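Local atomic coordinates of Myo-inositol phosphohydrolase (Mitsuokella multacida, PDB entry 4WU3), a protein that probably removes phosphate groups from myo-inositol phosphates such as phytate, as a phosphatase of the protein-tyrosine-phosphatase-like phytase family. Residues 51-56 with 133-138; 170-175 with 182-187; 351-356 with 402-407; 394-399 with 537-542. The protein carries 2 engineered substitutions. All coordinates share one frame; numbering follows the deposited sequence.

The four contacts fall into two touching pairs, on opposite sides of the chain's centre. Interactions 1 and 2, with centres about 9 Å apart, share a join between strand 49-54 and the hairpin 168-188: Ile52 N lies 2.9 Å from Tyr172 O, a probable hydrogen bond. Both contain a beta bulge, but interaction 1 is buried, its backbone bonds joined by an Asp53-centred polar cluster, whereas interaction 2 is at the surface and adds an arginine-to-carbonyl bond. Interactions 3 and 4 both use the region of helix 398-411 and meet where Asn355 ND2 approaches Ala542 O at 2.6 Å, probably as a hydrogen bond. Interaction 3 is partly buried and apolar; interaction 4 is fully buried, polar and aromatic, and borders the ligand.

Interaction 1: 51-56 with 133-138; sequences KIDRAD and AVSWFA
Asp53 and Ser135 are joined by a short hydrogen bond in which Ser135 OG donates to Asp53 OD1 at 2.6 Å, on the syn side of the carboxylate. The same oxygen forms a salt bridge with Lys51 NZ at 2.8 Å, while OD2 pairs with Arg122, so an aspartate suits this spot by answering two cations and a hydroxyl from one compact group. An alanine in place of Asp53 is likely to leave both cations without their mate and Ser135 OG without its acceptor. The backbone forms a classic beta bulge: Asp53 N, at 2.6 Å, and Arg54 N, at 3.2 Å, both donate to Ala133 O from the same face of its carbonyl plane. Before the bulge, Lys51 and Ser135 form an antiparallel hydrogen-bonded pair through two bonds. The lysine chain reaches the carboxylate because CG sits between the backbone N and carbonyl carbon (chi1 59°) and the chain bends at chi2 (86°). Its methylenes thereby cross Phe137, CG lying 3.9 Å from Phe137 CB. The small Ala133 lets the doubled residues close in, its CB 4.0 Å from Arg54 CB; the arginine's charged end goes on to Glu101. Strand 132-137 is flanked by strands 49-54 and 126-129, Ile52 packs on Val185 and Val187 of strand 180-188, and Phe174 of strand 168-175 makes a cation-pi contact with Lys51.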
# COMPACT_ATOMS: atom_id res chain seq x y z
N LYS A 51 -1.96 -25.72 7.94
CA LYS A 51 -1.23 -26.39 6.88
C LYS A 51 0.23 -26.61 7.23
O LYS A 51 0.76 -26.04 8.19
CB LYS A 51 -1.36 -25.63 5.56
CG LYS A 51 -0.86 -24.20 5.62
CD LYS A 51 0.63 -24.10 5.36
CE LYS A 51 0.96 -22.70 4.84
NZ LYS A 51 2.42 -22.47 4.67
N ILE A 52 0.87 -27.45 6.42
CA ILE A 52 2.26 -27.81 6.60
C ILE A 52 3.18 -26.75 5.99
O ILE A 52 3.04 -26.39 4.83
CB ILE A 52 2.52 -29.19 5.96
CG1 ILE A 52 1.74 -30.28 6.72
CG2 ILE A 52 4.00 -29.53 5.94
CD1 ILE A 52 1.72 -31.63 6.04
N ASP A 53 4.10 -26.23 6.80
CA ASP A 53 5.08 -25.26 6.34
C ASP A 53 6.31 -26.01 5.83
O ASP A 53 6.77 -25.78 4.70
CB ASP A 53 5.52 -24.34 7.50
CG ASP A 53 4.43 -23.39 7.96
OD1 ASP A 53 3.52 -23.06 7.18
OD2 ASP A 53 4.51 -22.94 9.13
N ARG A 54 6.86 -26.88 6.68
CA ARG A 54 8.05 -27.67 6.36
C ARG A 54 7.90 -29.11 6.85
O ARG A 54 7.77 -29.36 8.05
CB ARG A 54 9.30 -27.06 7.02
CG ARG A 54 9.56 -25.59 6.71
CD ARG A 54 9.79 -25.37 5.23
NE ARG A 54 11.06 -25.96 4.82
CZ ARG A 54 11.51 -25.97 3.57
NH1 ARG A 54 10.81 -25.42 2.60
NH2 ARG A 54 12.68 -26.53 3.31
N ALA A 55 7.94 -30.04 5.91
CA ALA A 55 8.03 -31.45 6.23
C ALA A 55 9.36 -31.66 6.90
O ALA A 55 10.32 -30.96 6.61
CB ALA A 55 7.93 -32.30 4.95
N ASP A 56 9.44 -32.63 7.81
CA ASP A 56 10.64 -32.82 8.61
C ASP A 56 11.69 -33.64 7.87
O ASP A 56 11.59 -34.86 7.77
CB ASP A 56 10.31 -33.51 9.93
CG ASP A 56 11.33 -33.20 11.00
OD1 ASP A 56 12.21 -32.34 10.75
OD2 ASP A 56 11.26 -33.81 12.08
N ALA A 133 6.81 -28.46 10.74
CA ALA A 133 6.38 -27.09 10.96
C ALA A 133 5.03 -26.87 10.30
O ALA A 133 4.83 -27.19 9.13
CB ALA A 133 7.39 -26.09 10.41
N VAL A 134 4.12 -26.31 11.08
CA VAL A 134 2.78 -26.00 10.60
C VAL A 134 2.41 -24.57 10.93
O VAL A 134 3.00 -23.95 11.83
CB VAL A 134 1.75 -26.93 11.25
CG1 VAL A 134 2.12 -28.38 10.99
CG2 VAL A 134 1.66 -26.65 12.75
N SER A 135 1.43 -24.03 10.22
CA SER A 135 0.97 -22.67 10.49
C SER A 135 -0.47 -22.51 10.09
O SER A 135 -0.99 -23.31 9.33
CB SER A 135 1.84 -21.64 9.74
OG SER A 135 1.60 -21.71 8.34
N TRP A 136 -1.11 -21.47 10.60
CA TRP A 136 -2.47 -21.16 10.25
C TRP A 136 -2.49 -20.14 9.12
O TRP A 136 -2.08 -18.98 9.28
CB TRP A 136 -3.25 -20.67 11.48
CG TRP A 136 -3.64 -21.80 12.35
CD1 TRP A 136 -4.84 -22.46 12.36
CD2 TRP A 136 -2.82 -22.46 13.32
NE1 TRP A 136 -4.82 -23.47 13.29
CE2 TRP A 136 -3.59 -23.49 13.89
CE3 TRP A 136 -1.51 -22.26 13.78
CZ2 TRP A 136 -3.09 -24.32 14.88
CZ3 TRP A 136 -1.02 -23.09 14.76
CH2 TRP A 136 -1.81 -24.11 15.30
N PHE A 137 -2.96 -20.59 7.96
CA PHE A 137 -2.90 -19.79 6.75
C PHE A 137 -4.26 -19.23 6.33
O PHE A 137 -5.24 -19.97 6.22
CB PHE A 137 -2.31 -20.62 5.62
CG PHE A 137 -2.21 -19.89 4.32
CD1 PHE A 137 -1.09 -19.16 4.01
CD2 PHE A 137 -3.24 -19.94 3.41
CE1 PHE A 137 -1.01 -18.48 2.80
CE2 PHE A 137 -3.16 -19.27 2.21
CZ PHE A 137 -2.05 -18.53 1.91
N ALA A 138 -4.31 -17.93 6.12
CA ALA A 138 -5.41 -17.27 5.42
C ALA A 138 -4.88 -16.67 4.12
O ALA A 138 -3.66 -16.60 3.91
CB ALA A 138 -6.02 -16.18 6.30

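Interaction 2: 170-175 with 182-187; sequences SIYRFD and LSPVYV
Arg173 and Leu182 pair in a surface beta hairpin whose strands, inclined at 135°, are twisted and carry a bulge; it packs on strand 49-54, Ile171 lying on Leu50 and Ile52. Ile171 pairs with Val185 two residues back along one strand but three along the other, the extra residue falling at Ser183-Pro184. Ile171 N donates to Val185 O at 2.7 Å, almost straight at 178°, and Val185 N answers to Ile171 O. Beyond the bulge Arg173 and Leu182 exchange two more bonds, Leu182 N reaching Arg173 O at 2.8 Å. Pro184 fits in the bulge, where its lack of an N-H costs no bond to Tyr172, whose backbone bonds instead to Leu50 and Ile52. The carbonyl of Ser183 is taken by a side chain: the Arg173 chain, bent at chi3 (-75°), turns the guanidinium back and NE donates to Ser183 O at 2.7 Å, with a weak second bond from NH2. Without the guanidinium, as with a leucine here, Ser183 O would probably lose this donor and Val185 the flat surface beneath it. Asp175 OD2 is satisfied by Lys178 N. Val185 crosses the arginine at about a right angle, CG1 standing 3.1 Å above the guanidinium plane, over its centre.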
# COMPACT_ATOMS: atom_id res chain seq x y z
N SER A 170 -5.59 -34.47 10.13
CA SER A 170 -5.54 -34.17 8.72
C SER A 170 -5.06 -32.74 8.57
O SER A 170 -5.69 -31.82 9.08
CB SER A 170 -6.93 -34.35 8.09
OG SER A 170 -6.88 -34.22 6.68
N ILE A 171 -3.92 -32.54 7.91
CA ILE A 171 -3.34 -31.19 7.77
C ILE A 171 -3.11 -30.87 6.30
O ILE A 171 -2.51 -31.68 5.56
CB ILE A 171 -1.98 -31.07 8.46
CG1 ILE A 171 -2.05 -31.56 9.90
CG2 ILE A 171 -1.50 -29.63 8.41
CD1 ILE A 171 -2.57 -30.54 10.88
N TYR A 172 -3.56 -29.70 5.88
CA TYR A 172 -3.45 -29.32 4.48
C TYR A 172 -1.98 -29.23 4.07
O TYR A 172 -1.11 -28.91 4.89
CB TYR A 172 -4.16 -27.98 4.20
CG TYR A 172 -5.68 -28.03 4.25
CD1 TYR A 172 -6.42 -28.56 3.21
CD2 TYR A 172 -6.37 -27.51 5.34
CE1 TYR A 172 -7.80 -28.60 3.25
CE2 TYR A 172 -7.75 -27.54 5.40
CZ TYR A 172 -8.46 -28.09 4.36
OH TYR A 172 -9.83 -28.11 4.42
N ARG A 173 -1.71 -29.55 2.82
CA ARG A 173 -0.41 -29.31 2.23
C ARG A 173 -0.43 -27.93 1.57
O ARG A 173 -1.44 -27.23 1.61
CB ARG A 173 -0.06 -30.40 1.22
CG ARG A 173 0.45 -31.66 1.90
CD ARG A 173 0.64 -32.81 0.92
NE ARG A 173 -0.63 -33.39 0.51
CZ ARG A 173 -0.76 -34.51 -0.20
NH1 ARG A 173 0.32 -35.18 -0.60
NH2 ARG A 173 -1.97 -34.96 -0.51
N PHE A 174 0.70 -27.54 0.99
CA PHE A 174 0.85 -26.16 0.57
C PHE A 174 1.82 -26.06 -0.59
O PHE A 174 2.85 -26.71 -0.60
CB PHE A 174 1.38 -25.32 1.73
CG PHE A 174 1.25 -23.84 1.51
CD1 PHE A 174 0.01 -23.22 1.60
CD2 PHE A 174 2.37 -23.06 1.23
CE1 PHE A 174 -0.12 -21.85 1.41
CE2 PHE A 174 2.25 -21.69 1.04
CZ PHE A 174 1.01 -21.09 1.13
N ASP A 175 1.46 -25.23 -1.56
CA ASP A 175 2.31 -24.95 -2.71
C ASP A 175 3.00 -23.60 -2.52
O ASP A 175 2.35 -22.56 -2.49
CB ASP A 175 1.50 -24.90 -4.00
CG ASP A 175 2.38 -24.64 -5.22
OD1 ASP A 175 3.32 -25.43 -5.44
OD2 ASP A 175 2.14 -23.66 -5.93
N LEU A 182 -3.17 -27.00 -0.53
CA LEU A 182 -3.29 -28.25 -1.28
C LEU A 182 -3.93 -29.34 -0.42
O LEU A 182 -3.97 -29.23 0.80
CB LEU A 182 -1.91 -28.72 -1.76
CG LEU A 182 -1.07 -27.74 -2.59
CD1 LEU A 182 0.27 -28.37 -2.90
CD2 LEU A 182 -1.77 -27.35 -3.88
N SER A 183 -4.42 -30.39 -1.07
CA SER A 183 -5.13 -31.47 -0.36
C SER A 183 -4.31 -32.06 0.78
O SER A 183 -3.10 -32.20 0.69
CB SER A 183 -5.59 -32.56 -1.33
OG SER A 183 -4.50 -33.21 -1.94
N PRO A 184 -5.00 -32.41 1.87
CA PRO A 184 -4.34 -32.72 3.14
C PRO A 184 -3.72 -34.11 3.23
O PRO A 184 -4.07 -35.00 2.46
CB PRO A 184 -5.48 -32.58 4.15
CG PRO A 184 -6.71 -32.90 3.39
CD PRO A 184 -6.46 -32.41 1.99
N VAL A 185 -2.79 -34.27 4.16
CA VAL A 185 -2.34 -35.58 4.58
C VAL A 185 -2.49 -35.67 6.08
O VAL A 185 -2.66 -34.65 6.75
CB VAL A 185 -0.86 -35.87 4.27
CG1 VAL A 185 -0.51 -35.51 2.87
CG2 VAL A 185 0.05 -35.07 5.17
N TYR A 186 -2.44 -36.89 6.59
CA TYR A 186 -2.49 -37.12 8.01
C TYR A 186 -1.09 -37.03 8.62
O TYR A 186 -0.12 -37.61 8.11
CB TYR A 186 -3.13 -38.47 8.30
CG TYR A 186 -4.60 -38.53 7.99
CD1 TYR A 186 -5.53 -38.14 8.93
CD2 TYR A 186 -5.06 -38.99 6.75
CE1 TYR A 186 -6.89 -38.21 8.66
CE2 TYR A 186 -6.42 -39.06 6.47
CZ TYR A 186 -7.33 -38.66 7.44
OH TYR A 186 -8.68 -38.71 7.19
N VAL A 187 -0.99 -36.28 9.70
CA VAL A 187 0.26 -36.08 10.40
C VAL A 187 0.14 -36.71 11.79
O VAL A 187 -0.81 -36.43 12.53
CB VAL A 187 0.55 -34.58 10.56
CG1 VAL A 187 1.82 -34.36 11.35
CG2 VAL A 187 0.64 -33.93 9.19

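Interaction 3: 351-356 with 402-407; sequences QLPRNF and QAMLPV
The Phe356 ring meets Val407 at its edge, where CZ lies 3.9 Å from Val407 CG1, while Leu352 CD2 rests over one face, toward the rim. Met404 approaches the ring obliquely, CG being 3.9 Å from Phe356 CE1, and its sulfur makes a Met-aromatic contact with SD 5.4 Å from the ring centroid and 64° off the normal. The flexible methionine suits this place because it can serve two neighbours: it also crosses Pro353 at about a right angle, where Pro353 CD and Met404 CG are pressed to 3.4 Å, closer than usual for two carbons. No hydrogen bond joins the segments. Phe356 points in with CG opposite the backbone N (chi1 175°), from the end of a type II turn running from Pro353, with Asn355 taking the positive-phi position. Farther along, Ala403 is small enough for its CB to sit 3.5 Å from Gln351 C, and Leu352 CD2 reaches Val407 CG2 at 4.2 Å. The loop thus lies along helix 398-411, which is kinked at Pro406, with Phe356 also on Leu408 and Pro353 on Glu400. Both rings touch Ser393 of strand 390-393, and Arg354 bonds through its backbone to Ala394 just after that strand.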
# COMPACT_ATOMS: atom_id res chain seq x y z
N GLN A 351 -29.72 10.42 42.09
CA GLN A 351 -30.25 9.10 41.83
C GLN A 351 -29.09 8.11 41.79
O GLN A 351 -27.93 8.52 41.71
CB GLN A 351 -31.02 9.08 40.50
CG GLN A 351 -30.16 9.38 39.29
CD GLN A 351 -30.98 9.75 38.06
OE1 GLN A 351 -32.08 10.26 38.18
NE2 GLN A 351 -30.43 9.50 36.89
N LEU A 352 -29.38 6.82 41.87
CA LEU A 352 -28.33 5.82 41.82
C LEU A 352 -27.61 5.89 40.47
O LEU A 352 -28.23 6.22 39.45
CB LEU A 352 -28.93 4.43 42.02
CG LEU A 352 -29.58 4.16 43.38
CD1 LEU A 352 -30.47 2.93 43.31
CD2 LEU A 352 -28.51 4.01 44.46
N PRO A 353 -26.31 5.60 40.46
CA PRO A 353 -25.57 5.64 39.21
C PRO A 353 -26.08 4.58 38.26
O PRO A 353 -26.77 3.64 38.70
CB PRO A 353 -24.13 5.36 39.64
CG PRO A 353 -24.26 4.57 40.90
CD PRO A 353 -25.47 5.15 41.59
N ARG A 354 -25.77 4.72 36.98
CA ARG A 354 -26.14 3.73 35.98
C ARG A 354 -25.61 2.34 36.35
O ARG A 354 -24.55 2.22 36.96
CB ARG A 354 -25.60 4.16 34.62
CG ARG A 354 -26.11 3.36 33.44
CD ARG A 354 -25.86 4.08 32.12
NE ARG A 354 -24.47 4.52 31.97
CZ ARG A 354 -23.59 4.00 31.13
NH1 ARG A 354 -23.94 3.00 30.31
NH2 ARG A 354 -22.35 4.47 31.09
N ASN A 355 -26.37 1.31 36.01
CA ASN A 355 -25.94 -0.09 36.19
C ASN A 355 -25.55 -0.44 37.62
O ASN A 355 -24.64 -1.26 37.85
CB ASN A 355 -24.78 -0.41 35.24
CG ASN A 355 -25.17 -0.30 33.78
OD1 ASN A 355 -26.30 -0.60 33.41
ND2 ASN A 355 -24.23 0.13 32.95
N PHE A 356 -26.26 0.16 38.58
CA PHE A 356 -25.99 -0.07 40.00
C PHE A 356 -26.62 -1.37 40.42
O PHE A 356 -27.76 -1.65 40.06
CB PHE A 356 -26.59 1.05 40.86
CG PHE A 356 -26.44 0.82 42.35
CD1 PHE A 356 -25.26 1.12 43.00
CD2 PHE A 356 -27.48 0.28 43.10
CE1 PHE A 356 -25.11 0.90 44.36
CE2 PHE A 356 -27.34 0.08 44.46
CZ PHE A 356 -26.15 0.38 45.09
N GLN A 402 -24.12 10.32 46.62
CA GLN A 402 -25.01 10.58 47.77
C GLN A 402 -26.15 9.58 47.80
O GLN A 402 -26.55 9.13 48.87
CB GLN A 402 -25.56 12.01 47.75
CG GLN A 402 -24.50 13.10 47.82
CD GLN A 402 -23.64 13.01 49.07
OE1 GLN A 402 -24.13 12.74 50.17
NE2 GLN A 402 -22.35 13.26 48.91
N ALA A 403 -26.67 9.21 46.64
CA ALA A 403 -27.77 8.25 46.58
C ALA A 403 -27.32 6.82 46.92
O ALA A 403 -28.09 6.05 47.49
CB ALA A 403 -28.42 8.27 45.21
N MET A 404 -26.08 6.47 46.57
CA MET A 404 -25.55 5.13 46.87
C MET A 404 -25.33 4.94 48.36
O MET A 404 -25.47 3.84 48.89
CB MET A 404 -24.20 4.93 46.21
CG MET A 404 -24.22 4.67 44.73
SD MET A 404 -22.54 4.46 44.11
CE MET A 404 -21.87 3.36 45.33
N LEU A 405 -24.95 6.01 49.03
CA LEU A 405 -24.52 5.94 50.42
C LEU A 405 -25.50 5.23 51.35
O LEU A 405 -25.10 4.29 52.03
CB LEU A 405 -24.24 7.35 50.95
CG LEU A 405 -22.82 7.83 50.67
CD1 LEU A 405 -22.70 9.30 51.03
CD2 LEU A 405 -21.84 6.99 51.47
N PRO A 406 -26.76 5.68 51.41
CA PRO A 406 -27.68 5.02 52.34
C PRO A 406 -27.95 3.58 51.96
O PRO A 406 -28.13 2.74 52.84
CB PRO A 406 -28.97 5.85 52.22
CG PRO A 406 -28.86 6.57 50.92
CD PRO A 406 -27.39 6.80 50.70
N VAL A 407 -27.97 3.28 50.67
CA VAL A 407 -28.21 1.92 50.22
C VAL A 407 -27.10 0.99 50.69
O VAL A 407 -27.37 -0.06 51.27
CB VAL A 407 -28.36 1.84 48.69
CG1 VAL A 407 -28.48 0.40 48.23
CG2 VAL A 407 -29.59 2.62 48.24

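Interaction 4: 394-399 with 537-542; sequences AEFSNG and HFHSQA. Engineered in segment 537-542: Ser540 (natural residue Cys). With 4IP (inositol-(1,3,4,5)-tetrakisphosphate), chain F.
His539 and Glu395 meet at the start of the P-loop, the HCX5R signature of protein tyrosine phosphatases, which runs from the end of strand 535-539 and here carries an engineered serine, Ser540, where the natural residue is cysteine. In that family the cysteine is the nucleophile. The protein side is tightly packed. With Glu395 CG anti to the backbone N (chi1 -175°) and the chain bent at chi2 (68°), the carboxylate comes to the imidazole and crosses it obliquely, OE1 within 3.0 Å of His539 CE1; the same oxygen forms a salt bridge with Arg422, which would offset the charge of the buried glutamate. Phe396 sends its edge toward the imidazole face in a T-shaped pair, centroids 5.1 Å apart, its CE2 3.6 Å from His539 CD2. A histidine fits because its flat ring serves these neighbours while both nitrogens are used, NE2 with Glu493. The backbones are tied by Glu395 N to Gln541 O, 3.1 Å and nearly straight at 176°. Ala394, with only a methyl, lets the loop come close, its CB 3.5 Å from Gln541 O. On the other side the loop faces the bound inositol tetrakisphosphate, and there the bonds from its first residues are longer: Gln541 N donates to O3P at 3.2 Å, Ala542 N makes only weak bonds, and the approach of Ser540 OG to O2P is too short to trust. Arg546, Arg343 and Lys477 also hold the ligand. The loop itself is steadied by His539 ND1, which donates to the in-plane lone pair of Ser540 O at 3.0 Å.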
# COMPACT_ATOMS: atom_id res chain seq x y z
N ALA A 394 -21.70 2.01 37.08
CA ALA A 394 -20.99 2.98 36.27
C ALA A 394 -20.34 4.02 37.16
O ALA A 394 -20.52 4.02 38.38
CB ALA A 394 -21.95 3.65 35.30
N GLU A 395 -19.56 4.90 36.56
CA GLU A 395 -18.99 6.02 37.29
C GLU A 395 -20.11 6.83 37.93
O GLU A 395 -21.24 6.81 37.47
CB GLU A 395 -18.16 6.90 36.36
CG GLU A 395 -17.44 8.02 37.08
CD GLU A 395 -16.35 7.51 37.99
OE1 GLU A 395 -15.23 7.24 37.52
OE2 GLU A 395 -16.61 7.36 39.19
N PHE A 396 -19.78 7.55 39.00
CA PHE A 396 -20.76 8.34 39.75
C PHE A 396 -20.34 9.81 39.90
O PHE A 396 -19.19 10.12 40.21
CB PHE A 396 -21.02 7.74 41.14
CG PHE A 396 -19.76 7.39 41.90
CD1 PHE A 396 -19.03 8.36 42.54
CD2 PHE A 396 -19.32 6.07 41.95
CE1 PHE A 396 -17.87 8.04 43.23
CE2 PHE A 396 -18.17 5.73 42.64
CZ PHE A 396 -17.44 6.72 43.29
N SER A 397 -21.30 10.70 39.66
CA SER A 397 -21.18 12.09 40.03
C SER A 397 -21.37 12.18 41.55
O SER A 397 -21.70 11.19 42.20
CB SER A 397 -22.27 12.88 39.35
OG SER A 397 -23.53 12.36 39.71
N ASN A 398 -21.22 13.39 42.10
CA ASN A 398 -21.46 13.62 43.53
C ASN A 398 -22.86 13.22 43.94
O ASN A 398 -23.07 12.54 44.95
CB ASN A 398 -21.26 15.08 43.90
CG ASN A 398 -21.53 15.35 45.37
OD1 ASN A 398 -21.18 14.54 46.23
ND2 ASN A 398 -22.18 16.47 45.67
N GLY A 399 -23.84 13.66 43.16
CA GLY A 399 -25.23 13.38 43.45
C GLY A 399 -25.52 11.90 43.48
O GLY A 399 -26.36 11.44 44.24
N HIS A 537 -17.31 -2.06 46.45
CA HIS A 537 -18.10 -1.51 45.36
C HIS A 537 -17.23 -1.21 44.15
O HIS A 537 -16.45 -0.27 44.16
CB HIS A 537 -18.82 -0.23 45.77
CG HIS A 537 -19.62 0.37 44.66
ND1 HIS A 537 -20.93 0.04 44.42
CD2 HIS A 537 -19.27 1.25 43.70
CE1 HIS A 537 -21.37 0.70 43.37
NE2 HIS A 537 -20.38 1.45 42.92
N PHE A 538 -17.36 -2.02 43.11
CA PHE A 538 -16.57 -1.84 41.91
C PHE A 538 -17.26 -0.89 40.94
O PHE A 538 -18.46 -0.98 40.71
CB PHE A 538 -16.36 -3.17 41.21
CG PHE A 538 -15.53 -4.12 41.99
CD1 PHE A 538 -14.16 -4.10 41.90
CD2 PHE A 538 -16.12 -5.05 42.82
CE1 PHE A 538 -13.39 -5.00 42.62
CE2 PHE A 538 -15.36 -5.94 43.55
CZ PHE A 538 -13.99 -5.91 43.45
N HIS A 539 -16.47 0.00 40.36
CA HIS A 539 -16.96 0.82 39.26
C HIS A 539 -15.87 0.97 38.21
O HIS A 539 -14.68 0.87 38.49
CB HIS A 539 -17.45 2.21 39.74
CG HIS A 539 -16.37 3.23 39.88
ND1 HIS A 539 -15.87 3.94 38.80
CD2 HIS A 539 -15.68 3.66 40.96
CE1 HIS A 539 -14.91 4.75 39.22
NE2 HIS A 539 -14.78 4.60 40.52
N SER A 540 -16.31 1.20 36.98
CA SER A 540 -15.40 1.59 35.92
C SER A 540 -16.09 2.76 35.24
O SER A 540 -16.59 3.64 35.93
CB SER A 540 -15.12 0.41 34.99
OG SER A 540 -16.29 -0.38 34.84
N GLN A 541 -16.12 2.78 33.91
CA GLN A 541 -16.76 3.90 33.21
C GLN A 541 -18.25 3.64 33.14
O GLN A 541 -19.04 4.47 33.56
CB GLN A 541 -16.18 4.09 31.79
CG GLN A 541 -16.46 5.46 31.17
CD GLN A 541 -17.86 5.60 30.59
OE1 GLN A 541 -18.48 4.63 30.17
NE2 GLN A 541 -18.35 6.83 30.54
N ALA A 542 -18.60 2.46 32.64
CA ALA A 542 -20.00 2.10 32.42
C ALA A 542 -20.53 1.04 33.38
O ALA A 542 -21.71 0.69 33.34
CB ALA A 542 -20.18 1.62 30.99
C1 4IP F . -17.06 -0.45 28.93
O1 4IP F . -17.37 -0.76 30.29
C2 4IP F . -17.30 1.02 28.65
O2 4IP F . -18.64 1.36 28.99
C3 4IP F . -17.10 1.36 27.18
O3 4IP F . -17.38 2.74 26.96
C4 4IP F . -17.99 0.51 26.27
O4 4IP F . -17.68 0.80 24.91
C5 4IP F . -17.75 -0.97 26.55
O5 4IP F . -18.62 -1.78 25.75
C6 4IP F . -17.95 -1.31 28.03
O6 4IP F . -17.67 -2.69 28.26
P1 4IP F . -16.34 -0.52 31.50
O1P 4IP F . -15.29 -1.57 31.30
O2P 4IP F . -17.21 -0.70 32.71
O3P 4IP F . -15.87 0.90 31.31
P3 4IP F . -16.26 3.70 26.30
O4P 4IP F . -15.69 2.87 25.17
O5P 4IP F . -15.30 3.97 27.44
O6P 4IP F . -17.02 4.91 25.83
P4 4IP F . -18.82 1.18 23.83
O7P 4IP F . -19.65 2.25 24.50
O8P 4IP F . -18.02 1.69 22.66
O9P 4IP F . -19.54 -0.13 23.59
P5 4IP F . -18.08 -3.18 25.14
OPF 4IP F . -16.58 -2.99 24.95
OPG 4IP F . -18.86 -3.30 23.84
OPH 4IP F . -18.44 -4.20 26.19